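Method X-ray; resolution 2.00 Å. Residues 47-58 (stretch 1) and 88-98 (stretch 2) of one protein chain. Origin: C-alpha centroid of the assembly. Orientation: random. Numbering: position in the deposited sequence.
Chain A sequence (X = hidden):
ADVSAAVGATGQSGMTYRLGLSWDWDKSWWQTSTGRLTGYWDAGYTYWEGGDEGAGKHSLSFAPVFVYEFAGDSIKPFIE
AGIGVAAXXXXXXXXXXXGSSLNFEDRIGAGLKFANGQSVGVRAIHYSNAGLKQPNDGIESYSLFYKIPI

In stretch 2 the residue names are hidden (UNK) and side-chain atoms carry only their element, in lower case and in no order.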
ATOM      1  N   TYR A  47      -3.820   3.357 -10.098  1.00 22.52           N
ATOM      2  CA  TYR A  47      -3.805   4.384 -11.135  1.00 23.55           C
ATOM      3  C   TYR A  47      -3.377   5.703 -10.485  1.00 21.78           C
ATOM      4  O   TYR A  47      -3.841   6.042  -9.395  1.00 21.64           O
ATOM      5  CB  TYR A  47      -5.213   4.550 -11.764  1.00 24.59           C
ATOM      6  CG  TYR A  47      -5.290   5.680 -12.756  1.00 27.10           C
ATOM      7  CD1 TYR A  47      -4.827   5.501 -14.047  1.00 27.07           C
ATOM      8  CD2 TYR A  47      -5.822   6.911 -12.415  1.00 30.72           C
ATOM      9  CE1 TYR A  47      -4.870   6.526 -14.969  1.00 29.73           C
ATOM     10  CE2 TYR A  47      -5.872   7.965 -13.376  1.00 30.38           C
ATOM     11  CZ  TYR A  47      -5.395   7.728 -14.624  1.00 28.12           C
ATOM     12  OH  TYR A  47      -5.430   8.695 -15.601  1.00 32.63           O
ATOM     13  N   TRP A  48      -2.512   6.428 -11.185  1.00 20.77           N
ATOM     14  CA  TRP A  48      -1.922   7.665 -10.712  1.00 21.86           C
ATOM     15  C   TRP A  48      -2.340   8.731 -11.684  1.00 22.17           C
ATOM     16  O   TRP A  48      -1.903   8.664 -12.842  1.00 23.55           O
ATOM     17  CB  TRP A  48      -0.380   7.578 -10.807  1.00 20.98           C
ATOM     18  CG  TRP A  48       0.226   6.443  -9.939  1.00 21.30           C
ATOM     19  CD1 TRP A  48       0.288   5.095 -10.264  1.00 20.52           C
ATOM     20  CD2 TRP A  48       0.746   6.549  -8.609  1.00 22.63           C
ATOM     21  NE1 TRP A  48       0.847   4.374  -9.226  1.00 19.59           N
ATOM     22  CE2 TRP A  48       1.133   5.247  -8.195  1.00 20.40           C
ATOM     23  CE3 TRP A  48       0.944   7.624  -7.709  1.00 22.29           C
ATOM     24  CZ2 TRP A  48       1.704   4.999  -6.930  1.00 20.15           C
ATOM     25  CZ3 TRP A  48       1.511   7.376  -6.492  1.00 18.91           C
ATOM     26  CH2 TRP A  48       1.881   6.079  -6.090  1.00 19.70           C
ATOM     27  N   GLU A  49      -3.079   9.722 -11.212  1.00 23.56           N
ATOM     28  CA  GLU A  49      -3.465  10.884 -11.989  1.00 26.53           C
ATOM     29  C   GLU A  49      -2.224  11.551 -12.579  1.00 26.84           C
ATOM     30  O   GLU A  49      -1.153  11.596 -11.932  1.00 26.26           O
ATOM     31  CB  GLU A  49      -4.216  11.886 -11.113  1.00 26.75           C
ATOM     32  CG  GLU A  49      -4.743  13.112 -11.852  1.00 30.94           C
ATOM     33  CD  GLU A  49      -5.266  14.224 -10.955  1.00 31.58           C
ATOM     34  OE1 GLU A  49      -5.218  14.137  -9.705  1.00 34.33           O
ATOM     35  OE2 GLU A  49      -5.759  15.225 -11.531  1.00 38.82           O
ATOM     36  N   GLY A  50      -2.354  12.060 -13.806  1.00 26.09           N
ATOM     37  CA  GLY A  50      -1.214  12.684 -14.486  1.00 26.37           C
ATOM     38  C   GLY A  50      -0.831  13.966 -13.788  1.00 27.87           C
ATOM     39  O   GLY A  50      -1.559  14.460 -12.945  1.00 27.91           O
ATOM     40  N   GLY A  51       0.320  14.524 -14.147  1.00 27.48           N
ATOM     41  CA  GLY A  51       0.759  15.781 -13.580  1.00 29.19           C
ATOM     42  C   GLY A  51       1.674  16.395 -14.623  1.00 30.33           C
ATOM     43  O   GLY A  51       1.511  16.137 -15.804  1.00 28.81           O
ATOM     44  N   ASP A  52       2.697  17.131 -14.221  1.00 31.61           N
ATOM     45  CA  ASP A  52       3.480  17.745 -15.276  1.00 33.37           C
ATOM     46  C   ASP A  52       4.557  16.868 -15.915  1.00 33.39           C
ATOM     47  O   ASP A  52       5.125  17.246 -16.957  1.00 33.11           O
ATOM     48  CB  ASP A  52       3.934  19.141 -14.878  1.00 34.76           C
ATOM     49  CG  ASP A  52       4.891  19.139 -13.755  1.00 38.07           C
ATOM     50  OD1 ASP A  52       5.694  18.168 -13.653  1.00 45.15           O
ATOM     51  OD2 ASP A  52       4.944  20.086 -12.925  1.00 45.16           O
ATOM     52  N   GLU A  53       4.829  15.685 -15.341  1.00 32.71           N
ATOM     53  CA  GLU A  53       5.753  14.734 -15.997  1.00 32.33           C
ATOM     54  C   GLU A  53       5.182  13.628 -16.873  1.00 33.67           C
ATOM     55  O   GLU A  53       5.749  13.341 -17.947  1.00 32.40           O
ATOM     56  CB  GLU A  53       6.729  14.131 -15.001  1.00 32.17           C
ATOM     57  CG  GLU A  53       7.646  15.157 -14.418  1.00 27.93           C
ATOM     58  CD  GLU A  53       8.841  15.435 -15.303  1.00 29.54           C
ATOM     59  OE1 GLU A  53       8.913  14.933 -16.438  1.00 31.44           O
ATOM     60  OE2 GLU A  53       9.718  16.148 -14.826  1.00 29.72           O
ATOM     61  N   GLY A  54       4.130  12.948 -16.377  1.00 34.32           N
ATOM     62  CA  GLY A  54       3.369  11.975 -17.162  1.00 33.95           C
ATOM     63  C   GLY A  54       1.867  12.274 -17.195  1.00 34.52           C
ATOM     64  O   GLY A  54       1.337  12.993 -16.300  1.00 34.73           O
ATOM     65  N   ALA A  55       1.181  11.789 -18.237  1.00 32.77           N
ATOM     66  CA  ALA A  55      -0.282  11.688 -18.196  1.00 31.62           C
ATOM     67  C   ALA A  55      -0.530  10.576 -17.181  1.00 29.80           C
ATOM     68  O   ALA A  55       0.406  10.172 -16.462  1.00 29.16           O
ATOM     69  CB  ALA A  55      -0.866  11.336 -19.586  1.00 31.74           C
ATOM     70  N   GLY A  56      -1.758  10.070 -17.111  1.00 28.48           N
ATOM     71  CA  GLY A  56      -2.077   9.034 -16.134  1.00 25.78           C
ATOM     72  C   GLY A  56      -1.255   7.783 -16.352  1.00 25.37           C
ATOM     73  O   GLY A  56      -1.021   7.388 -17.487  1.00 24.38           O
ATOM     74  N   LYS A  57      -0.864   7.131 -15.256  1.00 23.07           N
ATOM     75  CA  LYS A  57      -0.002   5.951 -15.300  1.00 24.26           C
ATOM     76  C   LYS A  57      -0.549   4.850 -14.363  1.00 23.74           C
ATOM     77  O   LYS A  57      -1.429   5.103 -13.559  1.00 21.88           O
ATOM     78  CB  LYS A  57       1.425   6.306 -14.879  1.00 24.98           C
ATOM     79  CG  LYS A  57       2.179   7.183 -15.859  1.00 26.86           C
ATOM     80  CD  LYS A  57       2.517   6.450 -17.177  1.00 32.11           C
ATOM     81  CE  LYS A  57       3.466   7.287 -18.049  1.00 38.93           C
ATOM     82  NZ  LYS A  57       2.840   8.531 -18.568  1.00 39.19           N
ATOM     83  N   HIS A  58      -0.023   3.642 -14.487  1.00 23.94           N
ATOM     84  CA  HIS A  58      -0.533   2.501 -13.706  1.00 26.43           C
ATOM     85  C   HIS A  58       0.667   1.813 -13.091  1.00 26.58           C
ATOM     86  O   HIS A  58       1.752   1.827 -13.673  1.00 27.34           O
ATOM     87  CB  HIS A  58      -1.237   1.493 -14.638  1.00 28.03           C
ATOM     88  CG  HIS A  58      -2.270   2.117 -15.530  1.00 31.28           C
ATOM     89  ND1 HIS A  58      -3.606   2.155 -15.200  1.00 35.62           N
ATOM     90  CD2 HIS A  58      -2.152   2.757 -16.716  1.00 36.23           C
ATOM     91  CE1 HIS A  58      -4.274   2.760 -16.166  1.00 36.71           C
ATOM     92  NE2 HIS A  58      -3.412   3.156 -17.087  1.00 38.98           N
ATOM     93  N   UNK A  88       5.930   0.263 -12.836  1.00 25.10           N
ATOM     94  CA  UNK A  88       5.091   1.309 -13.367  1.00 26.96           C
ATOM     95  C   UNK A  88       5.023   1.205 -14.895  1.00 27.87           C
ATOM     96  O   UNK A  88       5.950   0.657 -15.549  1.00 27.77           O
ATOM     97  c   UNK A  88       4.391   4.007 -11.135  1.00 22.88           C
ATOM     98  c   UNK A  88       5.602   2.707 -12.953  1.00 26.02           C
ATOM     99  c   UNK A  88       5.349   3.050 -11.483  1.00 24.79           C
ATOM    100  c   UNK A  88       5.864   2.762  -9.080  1.00 24.09           C
ATOM    101  c   UNK A  88       6.101   2.460 -10.468  1.00 25.19           C
ATOM    102  c   UNK A  88       4.909   3.735  -8.731  1.00 23.27           C
ATOM    103  c   UNK A  88       4.160   4.358  -9.738  1.00 21.10           C
ATOM    104  N   UNK A  89       3.940   1.742 -15.445  1.00 28.48           N
ATOM    105  CA  UNK A  89       3.721   1.726 -16.894  1.00 29.42           C
ATOM    106  C   UNK A  89       4.587   2.746 -17.626  1.00 30.83           C
ATOM    107  O   UNK A  89       4.655   2.712 -18.863  1.00 32.81           O
ATOM    108  o   UNK A  89       1.832   3.230 -16.923  1.00 27.03           O
ATOM    109  c   UNK A  89       2.225   1.904 -17.205  1.00 28.19           C
ATOM    110  N   UNK A  90       5.264   3.640 -16.896  1.00 30.77           N
ATOM    111  CA  UNK A  90       6.271   4.555 -17.512  1.00 31.09           C
ATOM    112  C   UNK A  90       7.217   5.040 -16.429  1.00 31.85           C
ATOM    113  O   UNK A  90       7.049   4.682 -15.254  1.00 32.43           O
ATOM    114  N   UNK A  91       8.223   5.828 -16.793  1.00 31.50           N
ATOM    115  CA  UNK A  91       9.179   6.313 -15.804  1.00 30.70           C
ATOM    116  C   UNK A  91       8.794   7.682 -15.260  1.00 30.36           C
ATOM    117  O   UNK A  91       9.422   8.152 -14.310  1.00 30.50           O
ATOM    118  c   UNK A  91      11.091   5.045 -16.964  1.00 30.01           C
ATOM    119  c   UNK A  91      10.594   6.410 -16.408  1.00 31.91           C
ATOM    120  o   UNK A  91      10.531   7.219 -17.579  1.00 29.33           O
ATOM    121  N   UNK A  92       7.833   8.355 -15.887  1.00 29.21           N
ATOM    122  CA  UNK A  92       7.345   9.648 -15.393  1.00 30.11           C
ATOM    123  C   UNK A  92       5.904   9.489 -14.927  1.00 29.04           C
ATOM    124  O   UNK A  92       5.079   8.998 -15.658  1.00 30.17           O
ATOM    125  c   UNK A  92       8.797  11.169 -16.810  1.00 31.42           C
ATOM    126  c   UNK A  92       7.394  10.694 -16.494  1.00 29.79           C
ATOM    127  n   UNK A  92      12.263  13.261 -18.496  1.00 37.15           N
ATOM    128  n   UNK A  92      10.053  12.792 -18.097  1.00 34.14           N
ATOM    129  n   UNK A  92      11.345  11.259 -19.173  1.00 38.05           N
ATOM    130  c   UNK A  92      11.216  12.444 -18.594  1.00 36.29           C
ATOM    131  c   UNK A  92       8.864  11.941 -18.136  1.00 30.47           C
ATOM    132  N   UNK A  93       5.624   9.864 -13.689  1.00 28.81           N
ATOM    133  CA  UNK A  93       4.321   9.635 -13.065  1.00 26.77           C
ATOM    134  C   UNK A  93       4.011  10.904 -12.284  1.00 27.08           C
ATOM    135  O   UNK A  93       4.875  11.418 -11.554  1.00 24.76           O
ATOM    136  c   UNK A  93       4.940   7.162 -12.781  1.00 26.51           C
ATOM    137  c   UNK A  93       4.383   8.436 -12.071  1.00 27.29           C
ATOM    138  c   UNK A  93       3.021   8.115 -11.449  1.00 23.60           C
ATOM    139  N   UNK A  94       2.800  11.418 -12.452  1.00 25.63           N
ATOM    140  CA  UNK A  94       2.397  12.639 -11.804  1.00 26.79           C
ATOM    141  C   UNK A  94       3.387  13.727 -12.164  1.00 27.15           C
ATOM    142  O   UNK A  94       3.712  13.892 -13.341  1.00 26.54           O
ATOM    143  N   UNK A  95       3.901  14.424 -11.155  1.00 26.84           N
ATOM    144  CA  UNK A  95       4.921  15.447 -11.361  1.00 27.74           C
ATOM    145  C   UNK A  95       6.335  14.867 -11.254  1.00 27.78           C
ATOM    146  O   UNK A  95       7.283  15.623 -11.169  1.00 26.12           O
ATOM    147  c   UNK A  95       4.803  16.547 -10.292  1.00 28.56           C
ATOM    148  o   UNK A  95       2.860  17.393 -11.488  1.00 28.74           O
ATOM    149  c   UNK A  95       3.594  17.441 -10.459  1.00 30.19           C
ATOM    150  o   UNK A  95       3.295  18.239  -9.550  1.00 33.22           O
ATOM    151  N   UNK A  96       6.493  13.535 -11.238  1.00 27.41           N
ATOM    152  CA  UNK A  96       7.762  12.911 -10.807  1.00 26.39           C
ATOM    153  C   UNK A  96       8.474  12.152 -11.927  1.00 26.77           C
ATOM    154  O   UNK A  96       7.846  11.453 -12.683  1.00 26.38           O
ATOM    155  o   UNK A  96       6.880  14.812  -8.008  1.00 32.05           O
ATOM    156  c   UNK A  96       7.399  13.717  -7.805  1.00 29.57           C
ATOM    157  c   UNK A  96       7.532  11.917  -9.653  1.00 26.24           C
ATOM    158  n   UNK A  96       8.483  13.553  -7.046  1.00 26.57           N
ATOM    159  c   UNK A  96       6.763  12.463  -8.405  1.00 26.37           C
ATOM    160  N   UNK A  97       9.796  12.296 -12.014  1.00 27.06           N
ATOM    161  CA  UNK A  97      10.584  11.446 -12.908  1.00 28.33           C
ATOM    162  C   UNK A  97      11.226  10.389 -12.058  1.00 28.05           C
ATOM    163  O   UNK A  97      12.173  10.669 -11.308  1.00 28.23           O
ATOM    164  c   UNK A  97      11.613  12.270 -13.662  1.00 27.48           C
ATOM    165  c   UNK A  97      12.415  11.447 -14.681  1.00 30.28           C
ATOM    166  o   UNK A  97      12.356  10.231 -14.721  1.00 34.49           O
ATOM    167  n   UNK A  97      13.214  12.134 -15.460  1.00 31.13           N
ATOM    168  N   UNK A  98      10.660   9.189 -12.104  1.00 28.17           N
ATOM    169  CA  UNK A  98      11.144   8.073 -11.294  1.00 29.25           C
ATOM    170  C   UNK A  98      12.472   7.473 -11.766  1.00 31.57           C
ATOM    171  O   UNK A  98      13.133   6.741 -11.012  1.00 32.43           O
ATOM    172  c   UNK A  98       8.886   7.834  -9.325  1.00 28.20           C
ATOM    173  c   UNK A  98       7.853   6.130 -10.824  1.00 28.84           C
ATOM    174  c   UNK A  98       8.707   7.355 -10.758  1.00 28.41           C
ATOM    175  c   UNK A  98      10.102   6.974 -11.266  1.00 29.64           C
TER
HETATM  176  O   HOH W   1       0.798   9.793 -13.876  1.00 28.37           O

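Position 88 has seven side-chain carbons: one, then a ring of six. A ring carbon lies 3.4 Å from NE1 of Trp 48, over one face of the indole. This is Phe 88. The two ring planes meet obliquely, at 41°.

Position 89 has one carbon and one oxygen. The oxygen accepts a hydrogen bond from His 58 N at 3.1 Å, and the backbone N of 89 donates to His 58 O at 2.8 Å. It is Ser 89. Its side chain and backbone together grip the backbone of His 58, within the strand that begins at Lys 57.

Position 90 has no side-chain atoms, so it is Gly 90. An ideal CB here would sit 2.6 Å from Lys 57 CE, a clash.

Position 91 has one carbon carrying an oxygen and a carbon. It touches nothing on stretch 1. The branching gives Thr 91.

Position 92 has three carbons, a nitrogen, then a carbon carrying two more nitrogens. The nitrogen within the chain lies 2.9 Å from Glu 53 OE1. This is Arg 92, and its NE donates to Glu 53 OE1 in a salt bridge.

Position 93 has three carbons, the first carrying the other two. One terminal carbon packs 3.5 Å from Trp 48 CB. It is Val 93.

Position 94 has no side-chain atoms. Its phi of 55° favours glycine, and its CA lies 3.7 Å from Glu 49 O. It is Gly 94. Its O accepts from Glu 53 N at 2.9 Å and from Gly 54 N at 3.2 Å.

Position 95 has two carbons, the second carrying two oxygens. One oxygen accepts from Asp 52 N at 2.8 Å. It is Asp 95. Asp 52 OD1 lies 3.6 Å from Asp 95 OD1, like charges close together.

Position 96 has three carbons, the third carrying an oxygen and a nitrogen. The side chain stays 5.8 Å or more from stretch 1. This is Gln 96, which ends the type II' turn begun at Val 93.

Position 97 has two carbons, the second carrying an oxygen and a nitrogen. Its CB lies 4.5 Å from Glu 53 OE2, a slight contact. It is Asn 97.

Position 98 has four carbons, forked at the second. It is Leu 98, out of reach of stretch 1.

The turn at Gly 94 receives the backbone of Glu 53 and Gly 54. Glu 53 also holds Arg 92, and Lys 57 CE lies 3.4 Å from Arg 92 O. Trp 48 packs against Phe 88 and Val 93. Water 1 accepts from Gly 94 N at 2.9 Å and lies 2.6 Å from Ala 55 O and 3.1 Å from Trp 48 O, linking the stretches.

Stretch 2 88-98: FSGTRVGDQNL
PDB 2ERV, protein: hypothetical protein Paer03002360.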